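Local coordinates for angiopoietin-related protein 6 (Homo sapiens, PDB 6Y43) that probably acts as a secreted growth factor of the angiopoietin-like family through its fibrinogen-like globe domain, at residues 7-12 with 18-23; 28-33 with 87-92; 42-47 with 108-113; 63-68 with 119-124; 130-133 with 137-140. All coordinates share one frame; numbering follows the deposited sequence.

Contact 1: 7-12 with 18-23; sequences GPWQDC and AGHEQS
Trp-9 reaches across to Ala-18 and His-20, and in the fibrinogen-like domain the contact joins the chain just before helix 12-17 to the chain just after it. Asp-11 is the N-cap of that helix, its OD1 accepting from Glu-14 N, while Gly-19 at positive phi ends it in a Schellman motif. No hydrogen bond joins the two segments, so the contact is aromatic and apolar. Trp-9 CG sits anti to the carbonyl carbon (chi1 -49°), which turns the indole toward Ala-18 and His-20. Trp-9 and His-20 cross at about a right angle as side chains, but their rings lie obliquely, with planes at 65° and centroids of the six-membered indole ring and the imidazole 5.2 Å apart. The apolar part is the Ala-18 methyl, whose CB sits 3.7 Å from Trp-9 CH2. His-20 NE2 is bonded to Pro-5 O, which helps fix how the imidazole is turned beside the indole. A serine in place of Trp-9 would probably leave the His-20 ring and the Ala-18 methyl without their apolar mate and open a gap beside them. The closest approach between the segments brings Trp-9 CZ2 to 3.4 Å from His-20 CD2.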
# COMPACT_ATOMS: atom_id res chain seq x y z
N GLY A 7 2.09 -6.44 23.26
CA GLY A 7 1.73 -5.18 22.65
C GLY A 7 0.79 -4.42 23.56
O GLY A 7 0.56 -4.83 24.70
N PRO A 8 0.18 -3.33 23.06
CA PRO A 8 0.32 -2.83 21.67
C PRO A 8 1.70 -2.28 21.34
O PRO A 8 2.44 -1.87 22.23
CB PRO A 8 -0.72 -1.71 21.58
CG PRO A 8 -1.70 -1.98 22.71
CD PRO A 8 -0.88 -2.59 23.80
N TRP A 9 2.02 -2.25 20.05
CA TRP A 9 3.37 -1.94 19.61
C TRP A 9 3.41 -0.62 18.86
O TRP A 9 2.42 -0.18 18.27
CB TRP A 9 3.91 -3.05 18.69
CG TRP A 9 3.74 -4.44 19.21
CD1 TRP A 9 2.67 -5.28 19.01
CD2 TRP A 9 4.66 -5.15 20.06
NE1 TRP A 9 2.88 -6.48 19.68
CE2 TRP A 9 4.08 -6.42 20.33
CE3 TRP A 9 5.90 -4.85 20.63
CZ2 TRP A 9 4.73 -7.38 21.12
CZ3 TRP A 9 6.53 -5.81 21.43
CH2 TRP A 9 5.93 -7.05 21.67
N GLN A 10 4.60 -0.00 18.84
CA GLN A 10 4.76 1.18 18.01
C GLN A 10 4.67 0.82 16.53
O GLN A 10 4.16 1.60 15.72
CB GLN A 10 6.10 1.86 18.31
CG GLN A 10 6.26 3.16 17.55
CD GLN A 10 7.48 3.95 17.98
OE1 GLN A 10 8.12 3.65 18.98
NE2 GLN A 10 7.80 4.98 17.20
N ASP A 11 5.17 -0.35 16.17
CA ASP A 11 5.10 -0.85 14.80
C ASP A 11 5.48 -2.33 14.79
O ASP A 11 5.86 -2.91 15.80
CB ASP A 11 6.02 -0.03 13.90
CG ASP A 11 7.41 0.13 14.48
OD1 ASP A 11 8.02 -0.90 14.88
OD2 ASP A 11 7.90 1.27 14.54
N CYS A 12 5.35 -2.93 13.60
CA CYS A 12 5.64 -4.36 13.46
C CYS A 12 7.10 -4.66 13.75
O CYS A 12 7.43 -5.73 14.26
CB CYS A 12 5.26 -4.83 12.06
SG CYS A 12 3.46 -4.78 11.79
N ALA A 18 11.06 -8.02 19.49
CA ALA A 18 10.73 -8.64 20.76
C ALA A 18 10.58 -10.16 20.65
O ALA A 18 10.29 -10.81 21.65
CB ALA A 18 9.43 -8.03 21.32
N GLY A 19 10.78 -10.72 19.46
CA GLY A 19 10.76 -12.15 19.28
C GLY A 19 9.48 -12.71 18.70
O GLY A 19 9.27 -13.93 18.77
N HIS A 20 8.61 -11.87 18.15
CA HIS A 20 7.39 -12.35 17.51
C HIS A 20 7.73 -12.54 16.04
O HIS A 20 7.87 -11.57 15.29
CB HIS A 20 6.25 -11.39 17.77
CG HIS A 20 5.95 -11.24 19.23
ND1 HIS A 20 5.30 -12.22 19.95
CD2 HIS A 20 6.28 -10.28 20.12
CE1 HIS A 20 5.23 -11.85 21.22
NE2 HIS A 20 5.81 -10.68 21.34
N GLU A 21 7.93 -13.81 15.66
CA GLU A 21 8.41 -14.17 14.33
C GLU A 21 7.29 -14.62 13.39
O GLU A 21 7.57 -14.89 12.22
CB GLU A 21 9.43 -15.31 14.44
CG GLU A 21 10.34 -15.25 15.65
CD GLU A 21 11.52 -16.21 15.53
OE1 GLU A 21 12.67 -15.77 15.71
OE2 GLU A 21 11.29 -17.41 15.24
N GLN A 22 6.05 -14.72 13.87
CA GLN A 22 4.96 -15.24 13.05
C GLN A 22 4.15 -14.09 12.47
O GLN A 22 3.70 -13.20 13.21
CB GLN A 22 4.02 -16.14 13.85
CG GLN A 22 4.59 -17.42 14.34
CD GLN A 22 3.58 -18.15 15.19
OE1 GLN A 22 3.31 -17.77 16.33
NE2 GLN A 22 2.97 -19.16 14.62
N SER A 23 3.92 -14.13 11.17
CA SER A 23 3.05 -13.14 10.57
C SER A 23 1.62 -13.33 11.06
O SER A 23 1.21 -14.42 11.45
CB SER A 23 3.14 -13.25 9.05
OG SER A 23 4.50 -13.05 8.65

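Contact 2: 28-33 with 87-92; sequences LRVGRH and YQLTSR
Gln-88 O, near the end of helix 83-90, is gripped by Ser-91 OG at 3.0 Å, and a water reaches it more weakly from the direction of Gly-31. The Ser-91 hydroxyl comes from above the carbonyl plane, 36° out of it. The water donates to Gln-88 O and accepts from Gly-31 N, a long and weak bridge with 3.4 Å between the water oxygen and either Gly-31 N or Gln-88 O. Direct contact is apolar and centres on Val-30. Its CG1, anti to the backbone N (chi1 -176°), lies against the helix surface, with Gln-88 CB 3.8 Å away and Leu-89 CG similarly close. The second methyl, Val-30 CG2, meets Leu-89 CD2 at 3.8 Å, the two side chains crossing at about a right angle. Gln-88 bends at chi2, and its NE2 is bonded to Glu-84 one helical turn back. Within 28-33, Val-30 N donates to His-33 O at 2.7 Å and His-33 N returns a bond to Val-30 O, closing the turn. Positive phi at Gly-31 suits this type II' turn of the hairpin with a two-residue loop between strands 24-30 and 33-40, which here rests against the end of a helix.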
# COMPACT_ATOMS: atom_id res chain seq x y z
N LEU A 28 -1.21 -2.08 16.82
CA LEU A 28 -0.30 -0.94 16.80
C LEU A 28 -0.95 0.29 17.42
O LEU A 28 -2.13 0.56 17.18
CB LEU A 28 0.10 -0.60 15.37
CG LEU A 28 0.74 -1.66 14.49
CD1 LEU A 28 1.35 -0.94 13.27
CD2 LEU A 28 1.77 -2.44 15.29
N ARG A 29 -0.17 1.05 18.18
CA ARG A 29 -0.65 2.32 18.73
C ARG A 29 -0.25 3.41 17.74
O ARG A 29 0.91 3.80 17.67
CB ARG A 29 -0.09 2.60 20.12
CG ARG A 29 -0.51 3.99 20.68
CD ARG A 29 -0.26 4.09 22.18
NE ARG A 29 -1.07 3.10 22.90
CZ ARG A 29 -0.58 2.13 23.66
NH1 ARG A 29 0.73 1.99 23.84
NH2 ARG A 29 -1.41 1.27 24.24
N VAL A 30 -1.21 3.88 16.96
CA VAL A 30 -0.98 4.89 15.93
C VAL A 30 -1.65 6.17 16.40
O VAL A 30 -2.89 6.28 16.41
CB VAL A 30 -1.51 4.43 14.57
CG1 VAL A 30 -1.15 5.50 13.51
CG2 VAL A 30 -0.92 3.08 14.19
N GLY A 31 -0.83 7.13 16.80
CA GLY A 31 -1.35 8.37 17.34
C GLY A 31 -2.03 8.11 18.67
O GLY A 31 -1.42 7.56 19.59
N ARG A 32 -3.30 8.50 18.77
CA ARG A 32 -4.06 8.32 19.99
C ARG A 32 -4.87 7.02 19.99
O ARG A 32 -5.66 6.80 20.92
CB ARG A 32 -4.99 9.51 20.20
CG ARG A 32 -4.31 10.75 20.79
CD ARG A 32 -5.30 11.92 20.93
NE ARG A 32 -6.37 11.89 19.94
CZ ARG A 32 -7.66 11.67 20.22
NH1 ARG A 32 -8.07 11.45 21.47
NH2 ARG A 32 -8.55 11.68 19.24
N HIS A 33 -4.72 6.17 18.97
CA HIS A 33 -5.59 5.02 18.82
C HIS A 33 -4.82 3.74 18.53
O HIS A 33 -3.80 3.75 17.83
CB HIS A 33 -6.60 5.24 17.68
CG HIS A 33 -7.44 6.46 17.86
ND1 HIS A 33 -7.12 7.67 17.28
CD2 HIS A 33 -8.56 6.68 18.59
CE1 HIS A 33 -8.01 8.57 17.63
NE2 HIS A 33 -8.89 8.00 18.42
N TYR A 87 -0.28 8.60 7.33
CA TYR A 87 0.32 9.89 7.61
C TYR A 87 0.88 9.94 9.03
O TYR A 87 2.02 10.35 9.25
CB TYR A 87 -0.72 11.01 7.41
CG TYR A 87 -0.25 12.31 8.00
CD1 TYR A 87 0.78 13.02 7.41
CD2 TYR A 87 -0.82 12.82 9.17
CE1 TYR A 87 1.24 14.19 7.97
CE2 TYR A 87 -0.36 13.99 9.73
CZ TYR A 87 0.67 14.67 9.12
OH TYR A 87 1.14 15.85 9.66
N GLN A 88 0.08 9.51 10.01
CA GLN A 88 0.54 9.53 11.39
C GLN A 88 1.79 8.68 11.57
O GLN A 88 2.74 9.09 12.25
CB GLN A 88 -0.58 9.05 12.30
CG GLN A 88 -1.80 9.95 12.32
CD GLN A 88 -1.51 11.25 13.00
OE1 GLN A 88 -0.83 11.29 14.03
NE2 GLN A 88 -2.02 12.35 12.43
N LEU A 89 1.81 7.49 10.97
CA LEU A 89 2.96 6.61 11.10
C LEU A 89 4.19 7.19 10.43
O LEU A 89 5.30 7.08 10.96
CB LEU A 89 2.65 5.25 10.50
CG LEU A 89 1.71 4.37 11.31
CD1 LEU A 89 1.38 3.14 10.47
CD2 LEU A 89 2.38 4.00 12.63
N THR A 90 4.04 7.79 9.25
CA THR A 90 5.22 8.19 8.49
C THR A 90 5.63 9.63 8.78
O THR A 90 6.58 10.12 8.17
CB THR A 90 4.96 8.02 6.98
OG1 THR A 90 3.89 8.87 6.55
CG2 THR A 90 4.61 6.59 6.68
N SER A 91 4.90 10.30 9.68
CA SER A 91 5.23 11.62 10.20
C SER A 91 6.24 11.57 11.34
O SER A 91 6.52 12.61 11.95
CB SER A 91 3.96 12.33 10.69
OG SER A 91 3.63 11.91 12.01
N ARG A 92 6.78 10.40 11.63
CA ARG A 92 7.70 10.21 12.76
C ARG A 92 8.83 9.31 12.27
O ARG A 92 8.68 8.09 12.19
CB ARG A 92 6.98 9.60 13.95
O HOH W 1 2.21 7.48 15.23

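Contact 3: 42-47 with 108-113; sequences QLEGGG and GARAHY
Glu-44 and His-112 come at each other from opposite directions, and the carboxylate meets the imidazole at its edge, the two planes 33° apart. His-112 NE2 shares its proton between both oxygens, each using its syn lone pair: Glu-44 OE1 is 2.7 Å from it, but OE2, at 2.9 Å from the same NE2, makes the straighter bond. Glu-44 OE2 also turns its anti lone pair to Arg-110. These two side chains slide past each other in opposite directions, the carboxylate being 25° from the guanidinium plane, and the salt bridge from Arg-110 NH1 to Glu-44 OE2 is 2.9 Å long. Two donors thus hold OE2, which probably favours the charged carboxylate. Leu-43 comes over one face of the guanidinium, its CD1 3.5 Å from Arg-110 CZ and above the centre of the group. An extended chain from CG to NE carries Arg-110 to this site. His-112 ND1 is bonded to His-133 O, so the ring is fixed at both nitrogens and its NE2 is directed at the glutamate. This histidine-carboxylate pair, joined to a salt bridge, ties the glycine-rich loop between strands 33-40 and 48-54 to strand 108-118 of the antiparallel sheet in the fibrinogen-like fold.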
# COMPACT_ATOMS: atom_id res chain seq x y z
N GLN A 42 8.50 -12.37 8.35
CA GLN A 42 9.56 -13.23 7.82
C GLN A 42 10.27 -12.63 6.62
O GLN A 42 11.50 -12.67 6.56
CB GLN A 42 8.98 -14.60 7.44
CG GLN A 42 8.65 -15.47 8.61
CD GLN A 42 9.89 -15.92 9.37
OE1 GLN A 42 10.82 -16.49 8.79
NE2 GLN A 42 9.92 -15.63 10.66
N LEU A 43 9.54 -12.06 5.68
CA LEU A 43 10.18 -11.57 4.46
C LEU A 43 11.13 -10.41 4.75
O LEU A 43 10.78 -9.44 5.44
CB LEU A 43 9.11 -11.16 3.45
CG LEU A 43 9.55 -10.66 2.07
CD1 LEU A 43 8.57 -11.13 1.02
CD2 LEU A 43 9.63 -9.16 2.11
N GLU A 44 12.35 -10.52 4.21
CA GLU A 44 13.38 -9.49 4.31
C GLU A 44 13.54 -9.00 5.75
O GLU A 44 13.55 -7.80 6.03
CB GLU A 44 13.09 -8.34 3.37
CG GLU A 44 13.44 -8.69 1.96
CD GLU A 44 13.20 -7.54 1.01
OE1 GLU A 44 13.53 -6.41 1.38
OE2 GLU A 44 12.67 -7.78 -0.09
N GLY A 45 13.69 -9.95 6.65
CA GLY A 45 13.97 -9.66 8.02
C GLY A 45 12.75 -9.40 8.86
O GLY A 45 12.88 -9.29 10.09
N GLY A 46 11.57 -9.34 8.24
CA GLY A 46 10.35 -9.08 8.98
C GLY A 46 10.23 -7.64 9.46
O GLY A 46 10.99 -6.74 9.08
N GLY A 47 9.21 -7.44 10.31
CA GLY A 47 8.94 -6.13 10.86
C GLY A 47 8.19 -5.19 9.94
O GLY A 47 8.25 -3.97 10.15
N GLY A 108 6.82 -13.85 -8.35
CA GLY A 108 6.78 -12.77 -7.40
C GLY A 108 7.79 -11.70 -7.75
O GLY A 108 8.78 -11.95 -8.43
N ALA A 109 7.54 -10.48 -7.30
CA ALA A 109 8.51 -9.41 -7.49
C ALA A 109 8.36 -8.39 -6.37
O ALA A 109 7.32 -8.31 -5.71
CB ALA A 109 8.35 -8.76 -8.87
N ARG A 110 9.42 -7.60 -6.16
CA ARG A 110 9.46 -6.66 -5.06
C ARG A 110 10.04 -5.33 -5.50
O ARG A 110 10.99 -5.28 -6.28
CB ARG A 110 10.29 -7.22 -3.90
CG ARG A 110 9.94 -8.64 -3.55
CD ARG A 110 10.75 -9.12 -2.36
NE ARG A 110 10.55 -10.54 -2.08
CZ ARG A 110 11.27 -11.23 -1.22
NH1 ARG A 110 12.25 -10.63 -0.55
NH2 ARG A 110 11.03 -12.52 -1.02
N ALA A 111 9.49 -4.25 -4.95
CA ALA A 111 10.02 -2.90 -5.11
C ALA A 111 10.26 -2.31 -3.72
O ALA A 111 9.48 -2.56 -2.79
CB ALA A 111 9.09 -2.01 -5.91
N HIS A 112 11.37 -1.59 -3.57
CA HIS A 112 11.72 -0.93 -2.32
C HIS A 112 11.96 0.55 -2.58
O HIS A 112 12.55 0.92 -3.60
CB HIS A 112 13.01 -1.51 -1.70
CG HIS A 112 13.05 -2.99 -1.60
ND1 HIS A 112 13.25 -3.82 -2.68
CD2 HIS A 112 12.96 -3.81 -0.52
CE1 HIS A 112 13.25 -5.08 -2.28
NE2 HIS A 112 13.06 -5.10 -0.98
N TYR A 113 11.50 1.39 -1.65
CA TYR A 113 11.78 2.82 -1.66
C TYR A 113 12.34 3.22 -0.30
O TYR A 113 11.71 2.99 0.74
CB TYR A 113 10.54 3.65 -2.00
CG TYR A 113 10.00 3.26 -3.35
CD1 TYR A 113 9.19 2.15 -3.49
CD2 TYR A 113 10.38 3.94 -4.52
CE1 TYR A 113 8.74 1.75 -4.74
CE2 TYR A 113 9.92 3.54 -5.77
CZ TYR A 113 9.11 2.45 -5.87
OH TYR A 113 8.68 2.03 -7.12

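Contact 4: 63-68 with 119-124; sequences TTWQHY and EPESDH. With EDO (1,2-ethanediol), chain D.
The backbones bearing Trp-65 and Glu-121 stay well apart, with Trp-65 CA and His-124 CA 10.6 Å from each other at their nearest, so side chains bridge the distance. Residues 65-68 form the first turn of helix 65-70, capped by Thr-64, whose OG1 accepts from His-67 N at 2.9 Å. Residues 119-124 form a loop with a short 3-10 turn at 121-122, where His-124 N bonds to Glu-121 O. In the fibrinogen-like fold this loop connects strands 108-118 and 127-133, and the contact fastens it to the helix start. Trp-65 has CG anti to the backbone N (chi1 175°), which sends the indole toward the loop. Its NE1 donates to Glu-121 OE2 at 3.2 Å, nearly straight at 168°. The oxygen lies in the indole plane at the ring edge, whereas the indole N-H reaches it on the anti side, tilted 23° from the carboxylate plane. The other oxygen, Glu-121 OE1, forms a salt bridge with Lys-69. With a phenylalanine at Trp-65 the indole N-H is gone, which would probably leave Glu-121 OE2 without this donor, with the carboxylate held mainly through its other oxygen. Arg-153 and Arg-155 make cation-pi contacts with the indole.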
# COMPACT_ATOMS: atom_id res chain seq x y z
N THR A 63 -14.15 3.36 -3.60
CA THR A 63 -14.91 3.85 -2.44
C THR A 63 -14.54 5.29 -2.13
O THR A 63 -13.73 5.90 -2.81
CB THR A 63 -14.71 2.94 -1.22
OG1 THR A 63 -15.58 3.35 -0.16
CG2 THR A 63 -13.28 2.97 -0.74
N THR A 64 -15.14 5.81 -1.05
CA THR A 64 -15.20 7.24 -0.76
C THR A 64 -13.87 7.80 -0.26
O THR A 64 -13.07 7.09 0.35
CB THR A 64 -16.26 7.55 0.31
OG1 THR A 64 -15.87 7.03 1.58
CG2 THR A 64 -17.62 6.95 -0.06
N TRP A 65 -13.67 9.10 -0.48
CA TRP A 65 -12.55 9.80 0.16
C TRP A 65 -12.51 9.51 1.65
O TRP A 65 -11.46 9.20 2.21
CB TRP A 65 -12.64 11.31 -0.09
CG TRP A 65 -11.59 12.07 0.65
CD1 TRP A 65 -11.72 12.71 1.84
CD2 TRP A 65 -10.21 12.27 0.24
NE1 TRP A 65 -10.54 13.28 2.21
CE2 TRP A 65 -9.59 13.03 1.24
CE3 TRP A 65 -9.45 11.86 -0.87
CZ2 TRP A 65 -8.25 13.42 1.16
CZ3 TRP A 65 -8.12 12.26 -0.95
CH2 TRP A 65 -7.53 13.01 0.06
N GLN A 66 -13.66 9.59 2.33
CA GLN A 66 -13.66 9.35 3.77
C GLN A 66 -13.14 7.94 4.09
O GLN A 66 -12.46 7.74 5.10
CB GLN A 66 -15.06 9.54 4.33
CG GLN A 66 -15.18 9.30 5.84
CD GLN A 66 -14.21 10.14 6.66
OE1 GLN A 66 -13.98 11.31 6.36
NE2 GLN A 66 -13.64 9.54 7.69
N HIS A 67 -13.51 6.95 3.28
CA HIS A 67 -13.02 5.59 3.53
C HIS A 67 -11.53 5.49 3.23
O HIS A 67 -10.79 4.86 3.98
CB HIS A 67 -13.84 4.58 2.73
CG HIS A 67 -15.18 4.28 3.33
ND1 HIS A 67 -16.36 4.53 2.67
CD2 HIS A 67 -15.52 3.82 4.55
CE1 HIS A 67 -17.38 4.21 3.46
NE2 HIS A 67 -16.89 3.77 4.60
N TYR A 68 -11.06 6.13 2.15
CA TYR A 68 -9.62 6.15 1.90
C TYR A 68 -8.87 6.87 3.02
O TYR A 68 -7.73 6.50 3.33
CB TYR A 68 -9.32 6.79 0.52
CG TYR A 68 -9.27 5.73 -0.54
CD1 TYR A 68 -8.15 4.90 -0.65
CD2 TYR A 68 -10.34 5.48 -1.37
CE1 TYR A 68 -8.10 3.86 -1.57
CE2 TYR A 68 -10.30 4.45 -2.30
CZ TYR A 68 -9.18 3.63 -2.38
OH TYR A 68 -9.12 2.61 -3.29
N GLU A 119 2.14 13.86 3.00
CA GLU A 119 1.71 15.12 3.58
C GLU A 119 0.38 14.91 4.29
O GLU A 119 -0.30 13.91 4.06
CB GLU A 119 1.54 16.17 2.50
CG GLU A 119 2.79 16.55 1.75
CD GLU A 119 3.75 17.32 2.60
OE1 GLU A 119 3.29 18.02 3.53
OE2 GLU A 119 4.97 17.22 2.35
N PRO A 120 -0.05 15.87 5.09
CA PRO A 120 -1.35 15.75 5.77
C PRO A 120 -2.52 15.96 4.81
O PRO A 120 -2.34 16.27 3.63
CB PRO A 120 -1.28 16.83 6.87
CG PRO A 120 -0.24 17.81 6.38
CD PRO A 120 0.73 17.03 5.54
N GLU A 121 -3.73 15.80 5.36
CA GLU A 121 -4.93 15.96 4.54
C GLU A 121 -4.97 17.34 3.89
O GLU A 121 -5.42 17.47 2.74
CB GLU A 121 -6.19 15.75 5.38
CG GLU A 121 -7.46 15.88 4.53
CD GLU A 121 -8.74 15.58 5.29
OE1 GLU A 121 -8.75 15.75 6.53
OE2 GLU A 121 -9.73 15.18 4.64
N SER A 122 -4.52 18.37 4.61
CA SER A 122 -4.55 19.74 4.12
C SER A 122 -3.72 19.91 2.85
O SER A 122 -3.91 20.89 2.10
CB SER A 122 -4.02 20.69 5.21
OG SER A 122 -2.72 20.33 5.62
N ASP A 123 -2.78 19.00 2.62
CA ASP A 123 -1.97 18.98 1.41
C ASP A 123 -2.24 17.72 0.60
O ASP A 123 -1.36 17.21 -0.11
CB ASP A 123 -0.49 19.12 1.76
CG ASP A 123 -0.19 20.44 2.46
OD1 ASP A 123 -0.45 20.56 3.67
OD2 ASP A 123 0.29 21.37 1.78
N HIS A 124 -3.47 17.19 0.74
CA HIS A 124 -4.02 16.15 -0.11
C HIS A 124 -3.21 14.86 -0.06
O HIS A 124 -3.17 14.11 -1.04
CB HIS A 124 -4.14 16.63 -1.56
CG HIS A 124 -5.03 17.83 -1.72
ND1 HIS A 124 -5.13 18.56 -2.90
CD2 HIS A 124 -5.86 18.43 -0.84
CE1 HIS A 124 -5.98 19.55 -2.72
NE2 HIS A 124 -6.45 19.48 -1.49
C1 EDO D . -12.33 5.73 -6.00
O1 EDO D . -11.65 6.83 -6.60
C2 EDO D . -13.82 6.07 -5.89
O2 EDO D . -13.96 7.22 -5.04

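Contact 5: 130-133 with 137-140; sequences GQYH and GDSL
Tyr-132, on strand 127-133, lies along the segment 137-140 that follows the strand, where Asp-138 is the centre of an inverse gamma turn; the chain thus doubles back on its own strand within the fibrinogen-like domain. Gly-137, at positive phi, has a backbone that a side chain would strain. With CG anti to the backbone N (chi1 166°), the tyrosine leans toward the returning chain. At its base, Tyr-132 CB is 3.4 Å from Asp-138 OD2. Next, Tyr-132 CG has Asp-138 CG 3.6 Å away, for the carboxylate lies over this part of the ring and stacks on it with the two planes only 5° apart. The aspartate is held in place from beyond the contact, OD2 being bonded to Ser-141 OG and OD1 to Tyr-113 OH, so both carboxylate oxygens are engaged while its CB covers the ring. The two side chains slide past each other in opposite directions. Asp-138 CB stands over the middle of the same face, a CH-pi contact of 3.5 Å from that carbon to the Tyr-132 ring centroid. The Tyr-113 ring also meets the Tyr-132 ring. Further out, the ring meets the backbone instead: Tyr-132 CE1 approaches Gly-137 O, and CZ lies 3.5 Å from Gly-137 C. At the tip of the tyrosine, the hydroxyl oxygen Tyr-132 OH is weakly bonded to Gly-134 O and accepts a short but bent, weak bond from Gly-137 N, 2.7 Å long with an angle of 128° at the hydrogen.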
# COMPACT_ATOMS: atom_id res chain seq x y z
N GLY A 130 11.47 7.47 -1.33
CA GLY A 130 12.88 7.71 -1.55
C GLY A 130 13.54 6.96 -2.68
O GLY A 130 12.87 6.51 -3.64
N GLN A 131 14.83 6.68 -2.56
CA GLN A 131 15.55 5.94 -3.60
C GLN A 131 15.00 4.55 -3.84
O GLN A 131 14.77 3.78 -2.91
CB GLN A 131 17.05 5.87 -3.23
CG GLN A 131 17.95 5.13 -4.20
CD GLN A 131 19.41 5.46 -3.92
OE1 GLN A 131 19.88 5.32 -2.79
NE2 GLN A 131 20.12 5.94 -4.94
N TYR A 132 14.88 4.20 -5.11
CA TYR A 132 14.32 2.92 -5.53
C TYR A 132 15.38 1.80 -5.63
O TYR A 132 16.52 2.03 -6.07
CB TYR A 132 13.61 3.05 -6.88
CG TYR A 132 13.31 1.70 -7.51
CD1 TYR A 132 12.17 1.00 -7.19
CD2 TYR A 132 14.22 1.10 -8.40
CE1 TYR A 132 11.93 -0.24 -7.70
CE2 TYR A 132 13.97 -0.15 -8.93
CZ TYR A 132 12.82 -0.82 -8.57
OH TYR A 132 12.53 -2.07 -9.05
N HIS A 133 14.98 0.58 -5.28
CA HIS A 133 15.67 -0.65 -5.68
C HIS A 133 14.70 -1.82 -5.67
O HIS A 133 13.79 -1.86 -4.84
CB HIS A 133 16.88 -0.94 -4.77
CG HIS A 133 16.58 -0.96 -3.30
ND1 HIS A 133 16.60 -2.11 -2.54
CD2 HIS A 133 16.31 0.05 -2.43
CE1 HIS A 133 16.33 -1.82 -1.28
NE2 HIS A 133 16.14 -0.52 -1.19
N GLY A 137 10.87 -3.43 -10.72
CA GLY A 137 10.87 -2.25 -11.57
C GLY A 137 10.20 -1.08 -10.87
O GLY A 137 9.36 -1.25 -9.97
N ASP A 138 10.59 0.14 -11.25
CA ASP A 138 10.19 1.32 -10.49
C ASP A 138 8.94 1.94 -11.11
O ASP A 138 8.97 2.94 -11.82
CB ASP A 138 11.33 2.33 -10.41
CG ASP A 138 11.00 3.52 -9.52
OD1 ASP A 138 9.89 3.55 -8.92
OD2 ASP A 138 11.86 4.42 -9.43
N SER A 139 7.79 1.33 -10.79
CA SER A 139 6.52 1.79 -11.33
C SER A 139 5.71 2.63 -10.34
O SER A 139 4.54 2.90 -10.60
CB SER A 139 5.70 0.60 -11.83
OG SER A 139 6.36 -0.06 -12.90
N LEU A 140 6.34 3.09 -9.26
CA LEU A 140 5.73 4.10 -8.40
C LEU A 140 6.40 5.47 -8.47
O LEU A 140 5.81 6.45 -8.04
CB LEU A 140 5.74 3.64 -6.93
CG LEU A 140 4.75 4.28 -5.97
CD1 LEU A 140 3.28 4.10 -6.31
CD2 LEU A 140 5.05 3.75 -4.55

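Overall arrangement
From the N terminus, contact 1 closes a short loop that holds helix 12-17, bringing the lead-in 7-12 to the segment after that helix. The chain then runs into the hairpin of strands 24-30 and 33-40, which contact 2 joins to helix 83-90; Trp-9 O meets Arg-29 N between contacts 1 and 2. Contacts 2, 3 and 4 cross one another, since their segments alternate: the loop 42-47 waits for strand 108-118, and helix 65-70 for the loop 119-124. Contacts 3 and 4 lie on opposite sides of the chain's centre. Contact 5 follows in series, closing a tight local loop after strand 127-133, which pairs with 108-118 and so adjoins contact 3.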